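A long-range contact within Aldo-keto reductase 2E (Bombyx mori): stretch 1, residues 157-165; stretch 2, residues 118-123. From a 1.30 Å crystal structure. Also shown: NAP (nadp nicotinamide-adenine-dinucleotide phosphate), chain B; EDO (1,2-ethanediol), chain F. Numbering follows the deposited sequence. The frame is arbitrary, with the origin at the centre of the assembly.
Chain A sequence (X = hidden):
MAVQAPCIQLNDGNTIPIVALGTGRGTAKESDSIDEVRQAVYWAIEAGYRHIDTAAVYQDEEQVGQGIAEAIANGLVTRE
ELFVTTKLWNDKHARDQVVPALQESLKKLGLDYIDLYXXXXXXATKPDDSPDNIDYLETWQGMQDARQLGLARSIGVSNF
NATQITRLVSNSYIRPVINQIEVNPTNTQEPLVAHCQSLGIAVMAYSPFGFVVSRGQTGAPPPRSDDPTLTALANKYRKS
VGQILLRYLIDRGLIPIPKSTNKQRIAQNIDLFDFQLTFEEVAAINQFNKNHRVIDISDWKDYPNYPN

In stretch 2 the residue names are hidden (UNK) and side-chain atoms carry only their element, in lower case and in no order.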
ATOM      1  N   VAL A 157       7.638   3.973  -5.616  1.00  7.17           N
ATOM      2  CA  VAL A 157       8.477   3.587  -4.500  1.00  7.26           C
ATOM      3  C   VAL A 157       7.650   3.434  -3.233  1.00  6.61           C
ATOM      4  O   VAL A 157       6.454   3.786  -3.194  1.00  7.06           O
ATOM      5  CB  VAL A 157       9.627   4.621  -4.290  1.00  7.73           C
ATOM      6  CG1 VAL A 157      10.524   4.673  -5.512  1.00  8.91           C
ATOM      7  CG2 VAL A 157       9.079   6.020  -3.898  1.00  7.79           C
ATOM      8  N   SER A 158       8.292   2.920  -2.192  1.00  6.96           N
ATOM      9  CA  SER A 158       7.638   2.759  -0.906  1.00  5.98           C
ATOM     10  C   SER A 158       8.678   3.033   0.175  1.00  6.54           C
ATOM     11  O   SER A 158       9.872   2.719   0.002  1.00  7.08           O
ATOM     12  CB  SER A 158       7.099   1.331  -0.815  1.00  6.38           C
ATOM     13  OG  SER A 158       6.359   1.091   0.370  1.00  8.05           O
ATOM     14  N   ASN A 159       8.242   3.606   1.285  1.00  7.43           N
ATOM     15  CA  ASN A 159       9.122   3.876   2.413  1.00  6.66           C
ATOM     16  C   ASN A 159      10.272   4.812   2.050  1.00  7.07           C
ATOM     17  O   ASN A 159      11.349   4.743   2.643  1.00  8.36           O
ATOM     18  CB  ASN A 159       9.654   2.582   3.028  1.00  7.48           C
ATOM     19  CG  ASN A 159       8.557   1.702   3.533  1.00  8.40           C
ATOM     20  OD1 ASN A 159       8.253   0.617   2.987  1.00  9.80           O
ATOM     21  ND2 ASN A 159       7.951   2.136   4.591  1.00  7.44           N
ATOM     22  N   PHE A 160      10.023   5.741   1.133  1.00  7.80           N
ATOM     23  CA  PHE A 160      10.999   6.788   0.843  1.00  8.21           C
ATOM     24  C   PHE A 160      10.674   8.053   1.633  1.00  8.00           C
ATOM     25  O   PHE A 160       9.524   8.509   1.655  1.00  8.31           O
ATOM     26  CB  PHE A 160      11.054   7.156  -0.650  1.00  8.18           C
ATOM     27  CG  PHE A 160      11.908   6.230  -1.490  1.00  8.50           C
ATOM     28  CD1 PHE A 160      11.771   4.854  -1.411  1.00  8.53           C
ATOM     29  CD2 PHE A 160      12.817   6.745  -2.411  1.00  9.58           C
ATOM     30  CE1 PHE A 160      12.540   4.024  -2.201  1.00  9.20           C
ATOM     31  CE2 PHE A 160      13.604   5.902  -3.192  1.00  9.44           C
ATOM     32  CZ  PHE A 160      13.454   4.563  -3.103  1.00 10.11           C
ATOM     33  N   ASN A 161      11.677   8.671   2.247  1.00  7.89           N
ATOM     34  CA  ASN A 161      11.453   9.912   2.968  1.00  9.17           C
ATOM     35  C   ASN A 161      11.582  11.119   2.047  1.00  8.53           C
ATOM     36  O   ASN A 161      11.816  10.990   0.843  1.00  8.47           O
ATOM     37  CB  ASN A 161      12.376   9.983   4.196  1.00  9.58           C
ATOM     38  CG  ASN A 161      13.841  10.116   3.848  1.00  9.22           C
ATOM     39  OD1 ASN A 161      14.215  10.688   2.829  1.00  9.88           O
ATOM     40  ND2 ASN A 161      14.692   9.581   4.717  1.00 10.07           N
ATOM     41  N   ALA A 162      11.412  12.307   2.602  1.00  8.22           N
ATOM     42  CA  ALA A 162      11.326  13.480   1.747  1.00  8.83           C
ATOM     43  C   ALA A 162      12.621  13.750   0.993  1.00  9.77           C
ATOM     44  O   ALA A 162      12.590  14.116  -0.182  1.00  9.76           O
ATOM     45  CB  ALA A 162      10.911  14.713   2.561  1.00 10.57           C
ATOM     46  N   THR A 163      13.749  13.587   1.672  1.00  9.72           N
ATOM     47  CA  THR A 163      15.050  13.806   1.042  1.00 11.08           C
ATOM     48  C   THR A 163      15.277  12.811  -0.088  1.00 10.79           C
ATOM     49  O   THR A 163      15.834  13.144  -1.148  1.00  9.94           O
ATOM     50  CB  THR A 163      16.172  13.714   2.105  1.00 14.55           C
ATOM     51  OG1 THR A 163      16.063  14.850   2.979  1.00 22.44           O
ATOM     52  CG2 THR A 163      17.545  13.691   1.453  1.00 22.62           C
ATOM     53  N   GLN A 164      14.872  11.570   0.131  1.00  8.85           N
ATOM     54  CA  GLN A 164      15.019  10.532  -0.881  1.00  9.41           C
ATOM     55  C   GLN A 164      14.103  10.778  -2.072  1.00  9.54           C
ATOM     56  O   GLN A 164      14.493  10.566  -3.219  1.00  9.97           O
ATOM     57  CB  GLN A 164      14.740   9.158  -0.267  1.00  9.72           C
ATOM     58  CG  GLN A 164      15.778   8.783   0.755  1.00 10.17           C
ATOM     59  CD  GLN A 164      15.404   7.571   1.593  1.00  8.98           C
ATOM     60  OE1 GLN A 164      14.226   7.275   1.837  1.00  8.57           O
ATOM     61  NE2 GLN A 164      16.413   6.855   2.038  1.00 10.79           N
ATOM     62  N   ILE A 165      12.888  11.232  -1.814  1.00  8.20           N
ATOM     63  CA  ILE A 165      11.976  11.585  -2.887  1.00  9.04           C
ATOM     64  C   ILE A 165      12.565  12.729  -3.729  1.00  9.30           C
ATOM     65  O   ILE A 165      12.584  12.639  -4.967  1.00  9.74           O
ATOM     66  CB  ILE A 165      10.593  11.968  -2.342  1.00  8.62           C
ATOM     67  CG1 ILE A 165       9.836  10.737  -1.865  1.00  9.27           C
ATOM     68  CG2 ILE A 165       9.787  12.712  -3.395  1.00  9.54           C
ATOM     69  CD1 ILE A 165       9.457   9.761  -2.953  1.00 10.31           C
ATOM     70  N   UNK A 118       6.666  -1.344  -7.258  1.00  7.18           N
ATOM     71  CA  UNK A 118       7.270  -0.452  -6.275  1.00  6.98           C
ATOM     72  C   UNK A 118       8.587  -0.980  -5.762  1.00  6.28           C
ATOM     73  O   UNK A 118       8.699  -2.179  -5.469  1.00  7.21           O
ATOM     74  c   UNK A 118       4.967   1.594  -5.973  1.00  7.17           C
ATOM     75  c   UNK A 118       6.347  -0.303  -5.063  1.00  7.93           C
ATOM     76  c   UNK A 118       4.943   0.232  -5.357  1.00  6.72           C
ATOM     77  c   UNK A 118       4.139   0.269  -4.067  1.00  8.66           C
ATOM     78  N   UNK A 119       9.539  -0.077  -5.554  1.00  6.30           N
ATOM     79  CA  UNK A 119      10.700  -0.422  -4.757  1.00  7.12           C
ATOM     80  C   UNK A 119      10.215  -0.478  -3.301  1.00  7.40           C
ATOM     81  O   UNK A 119       9.722   0.531  -2.778  1.00  7.69           O
ATOM     82  c   UNK A 119      13.433   1.770  -6.488  1.00  9.30           C
ATOM     83  c   UNK A 119      11.825   0.625  -4.885  1.00  7.91           C
ATOM     84  c   UNK A 119      12.247   0.811  -6.346  1.00  7.86           C
ATOM     85  c   UNK A 119      13.010   0.209  -4.003  1.00  9.14           C
ATOM     86  N   UNK A 120      10.330  -1.621  -2.633  1.00  6.75           N
ATOM     87  CA  UNK A 120       9.674  -1.816  -1.333  1.00  6.76           C
ATOM     88  C   UNK A 120      10.275  -0.937  -0.234  1.00  7.16           C
ATOM     89  O   UNK A 120       9.552  -0.382   0.588  1.00  7.46           O
ATOM     90  n   UNK A 120       7.239  -3.993   1.644  1.00  9.61           N
ATOM     91  c   UNK A 120       8.138  -3.124   1.078  1.00  8.68           C
ATOM     92  n   UNK A 120       8.141  -5.018  -0.020  1.00  6.61           N
ATOM     93  c   UNK A 120       9.742  -3.317  -0.960  1.00  7.47           C
ATOM     94  c   UNK A 120       8.699  -3.760   0.019  1.00  6.94           C
ATOM     95  c   UNK A 120       7.273  -5.134   0.978  1.00  8.69           C
ATOM     96  N   UNK A 121      11.607  -0.820  -0.223  1.00  7.97           N
ATOM     97  CA  UNK A 121      12.334   0.096   0.660  1.00  8.04           C
ATOM     98  C   UNK A 121      13.527   0.675  -0.094  1.00  7.46           C
ATOM     99  O   UNK A 121      14.059   0.035  -1.029  1.00  8.22           O
ATOM    100  c   UNK A 121      11.284  -2.250   2.832  1.00  8.21           C
ATOM    101  c   UNK A 121      11.893  -1.021   2.921  1.00  8.59           C
ATOM    102  c   UNK A 121      11.594  -0.194   3.987  1.00  9.30           C
ATOM    103  c   UNK A 121      10.624  -0.550   4.929  1.00  9.27           C
ATOM    104  c   UNK A 121      10.009  -1.786   4.829  1.00  9.41           C
ATOM    105  c   UNK A 121      12.913  -0.621   1.900  1.00  8.63           C
ATOM    106  c   UNK A 121      10.334  -2.645   3.781  1.00  9.84           C
ATOM    107  N   UNK A 122      14.051   1.813   0.384  1.00  8.67           N
ATOM    108  CA  UNK A 122      15.245   2.383  -0.268  1.00  7.55           C
ATOM    109  C   UNK A 122      16.533   1.674   0.155  1.00  9.48           C
ATOM    110  O   UNK A 122      17.577   1.971  -0.411  1.00  9.05           O
ATOM    111  c   UNK A 122      13.443   2.744   1.350  1.00  7.28           C
ATOM    112  c   UNK A 122      14.481   3.855   1.498  1.00  7.62           C
ATOM    113  c   UNK A 122      15.242   3.852   0.187  1.00  8.67           C
ATOM    114  N   UNK A 123      16.459   0.799   1.136  1.00  8.61           N
ATOM    115  CA  UNK A 123      17.577   0.022   1.646  1.00  9.38           C
ATOM    116  C   UNK A 123      17.824  -1.164   0.736  1.00 10.63           C
ATOM    117  O   UNK A 123      16.899  -1.798   0.241  1.00 12.08           O
ATOM    118  c   UNK A 123      16.231   0.230   5.286  1.00 20.21           C
ATOM    119  c   UNK A 123      17.250  -0.506   3.069  1.00 12.11           C
ATOM    120  c   UNK A 123      18.353  -1.357   3.608  1.00 19.72           C
ATOM    121  c   UNK A 123      16.963   0.666   4.015  1.00 12.93           C
TER
HETATM  122  PA  NAP B 401      -4.263  -2.853   8.413  1.00  7.92           P
HETATM  123  O1A NAP B 401      -5.044  -2.872   7.166  1.00  9.16           O
HETATM  124  O2A NAP B 401      -3.678  -1.648   8.970  1.00  8.11           O
HETATM  125  O5B NAP B 401      -4.957  -3.618   9.583  1.00  8.86           O
HETATM  126  C5B NAP B 401      -5.486  -4.897   9.401  1.00  9.54           C
HETATM  127  C4B NAP B 401      -6.215  -5.446  10.619  1.00  8.79           C
HETATM  128  O4B NAP B 401      -7.452  -4.729  10.799  1.00 10.31           O
HETATM  129  C3B NAP B 401      -6.545  -6.889  10.596  1.00 10.82           C
HETATM  130  O3B NAP B 401      -6.374  -7.373  11.906  1.00 11.36           O
HETATM  131  C2B NAP B 401      -7.936  -6.901  10.179  1.00  9.96           C
HETATM  132  O2B NAP B 401      -8.654  -8.053  10.577  1.00 10.80           O
HETATM  133  C1B NAP B 401      -8.505  -5.662  10.819  1.00 11.14           C
HETATM  134  N9A NAP B 401      -9.616  -5.027  10.144  1.00 10.79           N
HETATM  135  C8A NAP B 401      -9.734  -4.857   8.810  1.00  9.16           C
HETATM  136  N7A NAP B 401     -10.797  -4.139   8.509  1.00 10.16           N
HETATM  137  C5A NAP B 401     -11.422  -3.822   9.686  1.00 11.09           C
HETATM  138  C6A NAP B 401     -12.574  -3.095   9.999  1.00 11.83           C
HETATM  139  N6A NAP B 401     -13.420  -2.514   9.049  1.00 13.84           N
HETATM  140  N1A NAP B 401     -12.884  -2.991  11.304  1.00 15.35           N
HETATM  141  C2A NAP B 401     -12.113  -3.537  12.243  1.00 13.05           C
HETATM  142  N3A NAP B 401     -10.992  -4.232  11.982  1.00 13.04           N
HETATM  143  C4A NAP B 401     -10.642  -4.361  10.693  1.00 11.35           C
HETATM  144  O3  NAP B 401      -3.066  -3.922   8.183  1.00  9.84           O
HETATM  145  PN  NAP B 401      -1.590  -3.974   7.586  1.00  8.29           P
HETATM  146  O1N NAP B 401      -1.464  -5.338   7.014  1.00  9.32           O
HETATM  147  O2N NAP B 401      -0.649  -3.541   8.654  1.00  9.53           O
HETATM  148  O5D NAP B 401      -1.511  -2.878   6.437  1.00  7.70           O
HETATM  149  C5D NAP B 401      -2.320  -2.961   5.312  1.00  8.81           C
HETATM  150  C4D NAP B 401      -1.604  -3.337   4.008  1.00  7.95           C
HETATM  151  O4D NAP B 401      -0.660  -2.350   3.635  1.00  8.14           O
HETATM  152  C3D NAP B 401      -0.789  -4.588   4.075  1.00  6.71           C
HETATM  153  O3D NAP B 401      -1.582  -5.757   4.128  1.00  7.48           O
HETATM  154  C2D NAP B 401       0.050  -4.453   2.904  1.00  8.19           C
HETATM  155  O2D NAP B 401      -0.679  -4.700   1.735  1.00  7.76           O
HETATM  156  C1D NAP B 401       0.449  -2.997   3.001  1.00  8.41           C
HETATM  157  N1N NAP B 401       1.672  -2.652   3.736  1.00  8.48           N
HETATM  158  C2N NAP B 401       2.770  -2.251   3.069  1.00  7.55           C
HETATM  159  C3N NAP B 401       3.907  -1.912   3.758  1.00  9.28           C
HETATM  160  C7N NAP B 401       5.055  -1.434   2.953  1.00  9.39           C
HETATM  161  O7N NAP B 401       4.919  -0.952   1.802  1.00 10.19           O
HETATM  162  N7N NAP B 401       6.251  -1.408   3.578  1.00  5.79           N
HETATM  163  C4N NAP B 401       3.980  -2.044   5.157  1.00  9.17           C
HETATM  164  C5N NAP B 401       2.828  -2.445   5.848  1.00  9.24           C
HETATM  165  C6N NAP B 401       1.700  -2.736   5.093  1.00  9.66           C
HETATM  166  P2B NAP B 401      -9.450  -8.975   9.536  1.00 11.61           P
HETATM  167  O1X NAP B 401      -9.980 -10.123  10.418  1.00 13.70           O
HETATM  168  O2X NAP B 401     -10.561  -8.189   8.992  1.00 11.72           O
HETATM  169  O3X NAP B 401      -8.456  -9.441   8.501  1.00 12.36           O
HETATM  170  C1  EDO F 405       8.695   7.651   5.271  1.00 21.32           C
HETATM  171  O1  EDO F 405       8.092   7.685   6.575  1.00 17.16           O
HETATM  172  C2  EDO F 405       9.670   6.516   5.192  1.00 20.54           C
HETATM  173  O2  EDO F 405       9.060   5.283   5.601  1.00 15.57           O

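Position 118 lies in a strand, its CA 4.6 Å from the CA of V157. The side chain has four carbons and no heteroatom; the carbon after CB carries the fork, ending in two methyl groups. Its CA-to-CB bond points toward stretch 1, and one terminal carbon lies 3.6 Å from V157 N. A fork at the second carbon, with no polar atom, identifies leucine, L118; the methyl near V157 N is CD2.

Position 119 also has four side-chain carbons, but here the fork is at CB, and one arm is two carbons long while the other is a single methyl. The long arm ends 4.2 Å from V157 CG1, and the short arm stands 4.2 Å from F160 CE1, at the edge of that ring. This beta-branched, unequal fork is isoleucine, I119. Its backbone pairs with V157 in a parallel bridge that places both side chains on the same face of the sheet, where I119 CD1 meets V157 CG1. The backbone O of I119 accepts a weak hydrogen bond from S158 N, 2.8 Å long but bent to 120° at the hydrogen.

Position 120 carries one carbon followed by a five-membered ring of three carbons and two nitrogens. The CA-to-CB bond points away from stretch 1, yet the ring comes back within reach, one of its carbons lying 4.2 Å from N159 OD1. The ring is the imidazole of histidine, H120, and that carbon is CD2. The backbone O of H120 is 2.9 Å from N159 OD1 and 3.2 Å from S158 O, but all three oxygens are acceptors, so neither approach is a hydrogen bond.

At position 121 a single carbon leads to a ring of six carbons with no hydroxyl. CA-to-CB again points away while the ring returns, one of its carbons lying 3.3 Å from N159 OD1, which sits over a ring face. An all-carbon six-membered ring is phenylalanine, F121, and the carbon nearest N159 OD1 is CE2.

Position 122 has three carbons that close a ring onto its own backbone N. The carbon bonded to N lies 3.2 Å from N159 O, the middle one is 3.4 Å from Q164 OE1, and CB sits over the F160 ring, 3.9 Å from the centroid of that ring, in a CH-pi contact. Such a ring defines proline, P122, with CD next to N and CG in the middle. It gives the largest covered area of the stretch.

Position 123 has four carbons, forked at CB with one arm two carbons long. Its CA-to-CB bond points sideways and the side chain makes no contact with stretch 1. This is isoleucine, I123.

The contact thus starts as parallel strand pairing and continues as loop packing, with P122 against F160 and N159 of the loop and Q164 of the helix that follows. Within stretch 1, N161 OD1 caps the helix by accepting from Q164 N (2.9 Å), while N161 N donates to Q164 OE1 (2.9 Å), holding that side chain beside P122. N159 OD1 accepts from N7N of the bound NADP at 2.9 Å, linking the contact to the cofactor expected of an aldo-keto reductase.

Stretch 2 (118-123) LIHFPI
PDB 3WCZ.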